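Long-range contact in outer membrane porin F (Pseudomonas aeruginosa, PDB 4RLC), which forms an eight-stranded beta-barrel in the outer membrane through its N-terminal domain and probably serves in the passage of small molecules: residues L99-Q110 with Q124-K135. Residues are numbered along the deposited sequence; the frame is centred on the assembly and turned at random.
Sequences LRPYVSAGLAHQ and QMTMANIGAGLK. With C8E ((hydroxyethyloxy)tri(ethyloxy)octane), chain B; C8E ((hydroxyethyloxy)tri(ethyloxy)octane), chain D.
In this antiparallel beta hairpin, six hydrogen-bonded pairs, from Arg100–Lys135 to Gln110–Met125, each close two backbone bonds; at one end Arg100 N reaches Lys135 O at 2.8 Å, nearly straight (170°). Tyr102 lies flat across its partner: with chi1 at 72° its CG sits between backbone N and carbonyl carbon, and the ring swings over Gly133, whose CA stands 3.7 Å from the ring centroid in a CH-pi contact. The aliphatic part of Lys135 comes obliquely to the same ring, CG 3.7 Å from Tyr102 CD2, before NZ leaves for salt bridges with Glu22 and Glu57. The two strands are neighbours in the closed eight-stranded barrel, and these side chains point inward, as do Arg100, salt-bridged to Asp55, and Asn129, whose ND2 is hydrogen-bonded to Asp87 and lies 3.7 Å from Ala108 CB. The alternate residues lie on the outer surface, which probably faces lipid over much of its length. There Leu134 CD2 meets Pro101 CB at 3.8 Å, and the C8E detergent of chain B runs over both, its C4 3.8 Å from Leu134 CG. Farther along, Thr126 OG1 comes to the edge of the His109 ring, 3.8 Å from ND1, while Gln124 OE1 approaches another part of that edge, its amide turned 71° from the ring.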
ATOM      1  N   LEU A  99     -12.371 -12.421   7.883  1.00 21.48           N
ATOM      2  CA  LEU A  99     -11.171 -11.660   8.126  1.00 21.60           C
ATOM      3  C   LEU A  99      -9.983 -12.409   7.514  1.00 21.76           C
ATOM      4  O   LEU A  99      -9.798 -13.628   7.764  1.00 22.91           O
ATOM      5  CB  LEU A  99     -10.949 -11.551   9.693  1.00 24.02           C
ATOM      6  CG  LEU A  99      -9.678 -10.845  10.128  1.00 25.97           C
ATOM      7  CD1 LEU A  99      -9.736  -9.342   9.849  1.00 26.63           C
ATOM      8  CD2 LEU A  99      -9.375 -11.138  11.619  1.00 29.44           C
ATOM      9  N   ARG A 100      -9.152 -11.662   6.817  1.00 19.14           N
ATOM     10  CA  ARG A 100      -7.880 -12.132   6.282  1.00 18.38           C
ATOM     11  C   ARG A 100      -6.835 -11.191   6.692  1.00 19.45           C
ATOM     12  O   ARG A 100      -6.526 -10.150   6.072  1.00 18.56           O
ATOM     13  CB  ARG A 100      -7.923 -12.275   4.697  1.00 18.41           C
ATOM     14  CG  ARG A 100      -8.980 -13.209   4.194  1.00 19.12           C
ATOM     15  CD  ARG A 100      -8.668 -13.649   2.744  1.00 19.37           C
ATOM     16  NE  ARG A 100      -7.675 -14.747   2.844  1.00 19.65           N
ATOM     17  CZ  ARG A 100      -7.136 -15.356   1.791  1.00 20.09           C
ATOM     18  NH1 ARG A 100      -6.301 -16.355   1.966  1.00 20.79           N
ATOM     19  NH2 ARG A 100      -7.473 -14.987   0.553  1.00 18.70           N
ATOM     20  N   PRO A 101      -6.180 -11.499   7.836  1.00 19.62           N
ATOM     21  CA  PRO A 101      -4.978 -10.755   8.090  1.00 19.35           C
ATOM     22  C   PRO A 101      -3.937 -10.984   6.993  1.00 18.87           C
ATOM     23  O   PRO A 101      -3.977 -12.051   6.350  1.00 20.84           O
ATOM     24  CB  PRO A 101      -4.497 -11.348   9.427  1.00 20.88           C
ATOM     25  CG  PRO A 101      -5.647 -12.159   9.988  1.00 22.58           C
ATOM     26  CD  PRO A 101      -6.373 -12.624   8.738  1.00 22.74           C
ATOM     27  N   TYR A 102      -2.972 -10.071   6.858  1.00 18.33           N
ATOM     28  CA  TYR A 102      -1.918 -10.251   5.897  1.00 17.59           C
ATOM     29  C   TYR A 102      -0.596  -9.666   6.333  1.00 18.83           C
ATOM     30  O   TYR A 102      -0.490  -8.813   7.200  1.00 18.61           O
ATOM     31  CB  TYR A 102      -2.370  -9.598   4.535  1.00 17.36           C
ATOM     32  CG  TYR A 102      -2.387  -8.072   4.555  1.00 18.21           C
ATOM     33  CD1 TYR A 102      -1.227  -7.340   4.366  1.00 18.38           C
ATOM     34  CD2 TYR A 102      -3.579  -7.332   4.836  1.00 19.07           C
ATOM     35  CE1 TYR A 102      -1.233  -5.956   4.460  1.00 19.55           C
ATOM     36  CE2 TYR A 102      -3.563  -5.960   4.910  1.00 20.65           C
ATOM     37  CZ  TYR A 102      -2.411  -5.286   4.702  1.00 20.95           C
ATOM     38  OH  TYR A 102      -2.360  -3.941   4.830  1.00 26.10           O
ATOM     39  N   VAL A 103       0.436 -10.161   5.667  1.00 17.92           N
ATOM     40  CA  VAL A 103       1.773  -9.566   5.705  1.00 19.33           C
ATOM     41  C   VAL A 103       2.256  -9.304   4.258  1.00 19.69           C
ATOM     42  O   VAL A 103       1.812  -9.928   3.342  1.00 20.20           O
ATOM     43  CB  VAL A 103       2.770 -10.465   6.455  1.00 21.29           C
ATOM     44  CG1 VAL A 103       2.370 -10.596   7.902  1.00 23.03           C
ATOM     45  CG2 VAL A 103       2.922 -11.842   5.823  1.00 23.14           C
ATOM     46  N   SER A 104       3.092  -8.291   4.087  1.00 20.17           N
ATOM     47  CA  SER A 104       3.514  -7.872   2.784  1.00 21.92           C
ATOM     48  C   SER A 104       4.924  -7.332   2.798  1.00 21.51           C
ATOM     49  O   SER A 104       5.469  -6.949   3.841  1.00 21.38           O
ATOM     50  CB  SER A 104       2.606  -6.805   2.178  1.00 23.39           C
ATOM     51  OG  SER A 104       2.675  -5.673   2.902  1.00 27.75           O
ATOM     52  N   ALA A 105       5.536  -7.435   1.616  1.00 19.43           N
ATOM     53  CA  ALA A 105       6.873  -6.868   1.385  1.00 20.03           C
ATOM     54  C   ALA A 105       6.999  -6.469  -0.071  1.00 20.29           C
ATOM     55  O   ALA A 105       6.382  -7.049  -0.920  1.00 21.84           O
ATOM     56  CB  ALA A 105       7.968  -7.889   1.727  1.00 23.13           C
ATOM     57  N   GLY A 106       7.808  -5.456  -0.339  1.00 21.04           N
ATOM     58  CA  GLY A 106       7.884  -4.966  -1.720  1.00 20.66           C
ATOM     59  C   GLY A 106       8.919  -3.874  -1.844  1.00 19.73           C
ATOM     60  O   GLY A 106       9.734  -3.620  -0.949  1.00 20.35           O
ATOM     61  N   LEU A 107       8.931  -3.265  -3.018  1.00 18.94           N
ATOM     62  CA  LEU A 107       9.824  -2.210  -3.324  1.00 19.91           C
ATOM     63  C   LEU A 107       8.996  -1.015  -3.815  1.00 19.90           C
ATOM     64  O   LEU A 107       7.954  -1.183  -4.471  1.00 19.84           O
ATOM     65  CB  LEU A 107      10.703  -2.654  -4.477  1.00 22.99           C
ATOM     66  CG  LEU A 107      11.767  -3.713  -4.151  1.00 26.31           C
ATOM     67  CD1 LEU A 107      12.459  -4.084  -5.470  1.00 26.95           C
ATOM     68  CD2 LEU A 107      12.749  -3.197  -3.129  1.00 29.07           C
ATOM     69  N   ALA A 108       9.490   0.182  -3.505  1.00 20.23           N
ATOM     70  CA  ALA A 108       8.826   1.399  -3.841  1.00 22.14           C
ATOM     71  C   ALA A 108       9.775   2.406  -4.426  1.00 22.29           C
ATOM     72  O   ALA A 108      10.979   2.399  -4.172  1.00 23.07           O
ATOM     73  CB  ALA A 108       8.101   2.030  -2.611  1.00 23.19           C
ATOM     74  N   HIS A 109       9.226   3.296  -5.235  1.00 21.58           N
ATOM     75  CA  HIS A 109       9.961   4.394  -5.757  1.00 24.53           C
ATOM     76  C   HIS A 109       9.233   5.677  -5.392  1.00 24.03           C
ATOM     77  O   HIS A 109       7.996   5.823  -5.659  1.00 23.77           O
ATOM     78  CB  HIS A 109      10.092   4.240  -7.303  1.00 28.97           C
ATOM     79  CG  HIS A 109      10.886   5.305  -7.959  1.00 35.76           C
ATOM     80  ND1 HIS A 109      12.261   5.266  -8.068  1.00 41.26           N
ATOM     81  CD2 HIS A 109      10.499   6.478  -8.520  1.00 39.28           C
ATOM     82  CE1 HIS A 109      12.688   6.364  -8.679  1.00 39.58           C
ATOM     83  NE2 HIS A 109      11.634   7.109  -8.969  1.00 42.53           N
ATOM     84  N   GLN A 110       9.953   6.605  -4.759  1.00 23.60           N
ATOM     85  CA  GLN A 110       9.372   7.830  -4.271  1.00 25.70           C
ATOM     86  C   GLN A 110       9.933   8.989  -5.083  1.00 27.17           C
ATOM     87  O   GLN A 110      11.149   9.018  -5.411  1.00 26.37           O
ATOM     88  CB  GLN A 110       9.751   7.937  -2.761  1.00 30.64           C
ATOM     89  CG  GLN A 110       9.203   9.121  -2.014  1.00 34.68           C
ATOM     90  CD  GLN A 110       9.731   9.195  -0.587  1.00 37.40           C
ATOM     91  OE1 GLN A 110       9.018   8.922   0.376  1.00 42.54           O
ATOM     92  NE2 GLN A 110      10.948   9.535  -0.456  1.00 36.00           N
ATOM     93  N   GLN A 124      14.490  11.490  -6.086  1.00 28.71           N
ATOM     94  CA  GLN A 124      13.874  10.233  -6.422  1.00 29.03           C
ATOM     95  C   GLN A 124      14.597   9.200  -5.597  1.00 29.86           C
ATOM     96  O   GLN A 124      15.836   9.219  -5.574  1.00 26.93           O
ATOM     97  CB  GLN A 124      14.171   9.900  -7.850  1.00 33.80           C
ATOM     98  CG  GLN A 124      13.388  10.683  -8.855  1.00 41.67           C
ATOM     99  CD  GLN A 124      13.710  10.269 -10.260  1.00 53.31           C
ATOM    100  OE1 GLN A 124      14.034   9.105 -10.522  1.00 65.34           O
ATOM    101  NE2 GLN A 124      13.621  11.218 -11.189  1.00 63.40           N
ATOM    102  N   MET A 125      13.883   8.236  -5.027  1.00 27.21           N
ATOM    103  CA  MET A 125      14.547   7.276  -4.159  1.00 28.69           C
ATOM    104  C   MET A 125      13.849   5.920  -4.257  1.00 26.79           C
ATOM    105  O   MET A 125      12.632   5.882  -4.423  1.00 24.06           O
ATOM    106  CB  MET A 125      14.456   7.838  -2.783  1.00 32.75           C
ATOM    107  CG  MET A 125      15.076   7.025  -1.724  1.00 40.83           C
ATOM    108  SD  MET A 125      14.822   7.762  -0.084  1.00 54.14           S
ATOM    109  CE  MET A 125      16.182   6.922   0.708  1.00 47.43           C
ATOM    110  N   THR A 126      14.608   4.838  -4.173  1.00 23.42           N
ATOM    111  CA  THR A 126      14.024   3.476  -4.096  1.00 22.64           C
ATOM    112  C   THR A 126      14.065   3.012  -2.655  1.00 23.71           C
ATOM    113  O   THR A 126      15.067   3.219  -2.005  1.00 24.81           O
ATOM    114  CB  THR A 126      14.821   2.511  -5.000  1.00 24.20           C
ATOM    115  OG1 THR A 126      14.708   2.968  -6.346  1.00 26.12           O
ATOM    116  CG2 THR A 126      14.297   1.070  -4.881  1.00 23.47           C
ATOM    117  N   MET A 127      12.992   2.389  -2.134  1.00 21.74           N
ATOM    118  CA  MET A 127      12.961   1.974  -0.721  1.00 23.07           C
ATOM    119  C   MET A 127      12.345   0.564  -0.664  1.00 22.59           C
ATOM    120  O   MET A 127      11.739   0.096  -1.619  1.00 20.99           O
ATOM    121  CB  MET A 127      12.116   2.961   0.063  1.00 27.15           C
ATOM    122  CG  MET A 127      12.664   4.371   0.016  1.00 32.42           C
ATOM    123  SD  MET A 127      11.505   5.460   0.859  1.00 45.41           S
ATOM    124  CE  MET A 127       9.947   4.847   0.262  1.00 42.50           C
ATOM    125  N   ALA A 128      12.610  -0.135   0.428  1.00 20.97           N
ATOM    126  CA  ALA A 128      12.024  -1.435   0.662  1.00 23.74           C
ATOM    127  C   ALA A 128      10.841  -1.233   1.552  1.00 23.59           C
ATOM    128  O   ALA A 128      10.895  -0.373   2.467  1.00 25.89           O
ATOM    129  CB  ALA A 128      13.016  -2.342   1.363  1.00 24.64           C
ATOM    130  N   ASN A 129       9.825  -2.064   1.379  1.00 22.95           N
ATOM    131  CA  ASN A 129       8.581  -1.965   2.152  1.00 24.91           C
ATOM    132  C   ASN A 129       8.345  -3.208   2.925  1.00 23.81           C
ATOM    133  O   ASN A 129       8.550  -4.257   2.401  1.00 23.11           O
ATOM    134  CB  ASN A 129       7.334  -1.877   1.249  1.00 28.50           C
ATOM    135  CG  ASN A 129       7.355  -0.721   0.350  1.00 32.61           C
ATOM    136  OD1 ASN A 129       7.955   0.313   0.673  1.00 33.65           O
ATOM    137  ND2 ASN A 129       6.714  -0.861  -0.813  1.00 33.58           N
ATOM    138  N   ILE A 130       7.886  -3.098   4.185  1.00 23.51           N
ATOM    139  CA  ILE A 130       7.345  -4.248   4.822  1.00 23.52           C
ATOM    140  C   ILE A 130       6.032  -3.777   5.465  1.00 24.84           C
ATOM    141  O   ILE A 130       5.890  -2.609   5.854  1.00 24.80           O
ATOM    142  CB  ILE A 130       8.351  -4.806   5.878  1.00 28.04           C
ATOM    143  CG1 ILE A 130       7.799  -6.044   6.540  1.00 32.59           C
ATOM    144  CG2 ILE A 130       8.690  -3.767   6.923  1.00 29.65           C
ATOM    145  CD1 ILE A 130       8.838  -7.102   6.746  1.00 39.36           C
ATOM    146  N   GLY A 131       5.078  -4.678   5.575  1.00 23.22           N
ATOM    147  CA  GLY A 131       3.825  -4.326   6.185  1.00 22.31           C
ATOM    148  C   GLY A 131       3.019  -5.459   6.692  1.00 19.02           C
ATOM    149  O   GLY A 131       3.277  -6.643   6.410  1.00 19.78           O
ATOM    150  N   ALA A 132       1.970  -5.091   7.410  1.00 19.63           N
ATOM    151  CA  ALA A 132       1.003  -6.062   7.866  1.00 18.79           C
ATOM    152  C   ALA A 132      -0.364  -5.350   8.035  1.00 19.64           C
ATOM    153  O   ALA A 132      -0.484  -4.129   8.204  1.00 22.55           O
ATOM    154  CB  ALA A 132       1.429  -6.659   9.244  1.00 20.46           C
ATOM    155  N   GLY A 133      -1.405  -6.119   8.038  1.00 19.44           N
ATOM    156  CA  GLY A 133      -2.721  -5.518   8.184  1.00 19.47           C
ATOM    157  C   GLY A 133      -3.849  -6.504   8.297  1.00 19.17           C
ATOM    158  O   GLY A 133      -3.654  -7.723   8.389  1.00 18.55           O
ATOM    159  N   LEU A 134      -5.061  -5.931   8.318  1.00 20.01           N
ATOM    160  CA  LEU A 134      -6.296  -6.716   8.457  1.00 21.90           C
ATOM    161  C   LEU A 134      -7.176  -6.348   7.258  1.00 21.82           C
ATOM    162  O   LEU A 134      -7.430  -5.149   7.041  1.00 22.92           O
ATOM    163  CB  LEU A 134      -6.992  -6.329   9.708  1.00 24.16           C
ATOM    164  CG  LEU A 134      -6.173  -6.693  10.964  1.00 27.92           C
ATOM    165  CD1 LEU A 134      -6.917  -6.189  12.176  1.00 33.07           C
ATOM    166  CD2 LEU A 134      -5.926  -8.173  11.035  1.00 30.11           C
ATOM    167  N   LYS A 135      -7.644  -7.339   6.513  1.00 20.21           N
ATOM    168  CA  LYS A 135      -8.622  -7.091   5.432  1.00 19.72           C
ATOM    169  C   LYS A 135      -9.862  -7.847   5.810  1.00 20.19           C
ATOM    170  O   LYS A 135      -9.806  -9.070   6.045  1.00 22.01           O
ATOM    171  CB  LYS A 135      -8.109  -7.549   4.049  1.00 21.42           C
ATOM    172  CG  LYS A 135      -6.994  -6.706   3.507  1.00 24.84           C
ATOM    173  CD  LYS A 135      -6.328  -7.386   2.299  1.00 27.24           C
ATOM    174  CE  LYS A 135      -7.206  -7.397   1.082  1.00 25.20           C
ATOM    175  NZ  LYS A 135      -6.310  -7.719  -0.117  1.00 24.14           N
TER
HETATM  176  C1  C8E B 201      -3.416  -2.574  12.358  1.00 44.82           C
HETATM  177  C2  C8E B 201      -3.524  -4.087  12.314  1.00 46.07           C
HETATM  178  C3  C8E B 201      -2.207  -4.845  12.260  1.00 46.19           C
HETATM  179  C4  C8E B 201      -2.504  -6.317  12.049  1.00 43.34           C
HETATM  180  C5  C8E B 201      -1.366  -7.311  12.167  1.00 46.55           C
HETATM  181  C6  C8E B 201      -1.850  -8.683  11.698  1.00 42.01           C
HETATM  182  C7  C8E B 201      -0.778  -9.623  11.139  1.00 47.57           C
HETATM  183  C8  C8E B 201      -1.403 -10.976  10.785  1.00 46.79           C
HETATM  184  O9  C8E B 201      -0.460 -12.048  10.615  1.00 46.81           O
HETATM  185  C10 C8E B 201      -0.769 -13.398  11.060  1.00 39.49           C
HETATM  186  C11 C8E B 201      -2.212 -13.871  11.211  1.00 39.23           C
HETATM  187  O12 C8E B 201      -2.059 -15.166  11.796  1.00 41.31           O
HETATM  188  C13 C8E B 201      -3.109 -16.129  11.798  1.00 41.32           C
HETATM  189  C14 C8E B 201      -4.404 -15.610  12.369  1.00 45.44           C
HETATM  190  O15 C8E B 201      -5.115 -15.209  11.186  1.00 47.75           O
HETATM  191  C1  C8E D 203       3.073  -3.638 -14.710  1.00 72.62           C
HETATM  192  C2  C8E D 203       4.351  -3.099 -14.092  1.00 70.69           C
HETATM  193  C3  C8E D 203       4.789  -1.790 -14.746  1.00 68.22           C
HETATM  194  C4  C8E D 203       4.301  -0.564 -13.976  1.00 69.77           C
HETATM  195  C5  C8E D 203       5.453   0.212 -13.327  1.00 71.56           C
HETATM  196  C6  C8E D 203       6.022  -0.508 -12.097  1.00 68.82           C
HETATM  197  C7  C8E D 203       7.329   0.115 -11.606  1.00 60.84           C
HETATM  198  C8  C8E D 203       7.212   0.702 -10.209  1.00 56.29           C
HETATM  199  O9  C8E D 203       7.558  -0.262  -9.220  1.00 51.14           O
HETATM  200  C10 C8E D 203       8.146   0.264  -8.019  1.00 42.51           C
HETATM  201  C11 C8E D 203       9.560  -0.252  -7.765  1.00 39.14           C
HETATM  202  O12 C8E D 203      10.532   0.634  -8.286  1.00 43.19           O
HETATM  203  C13 C8E D 203      11.821   0.560  -7.682  1.00 50.11           C
HETATM  204  C14 C8E D 203      12.819   1.438  -8.441  1.00 52.70           C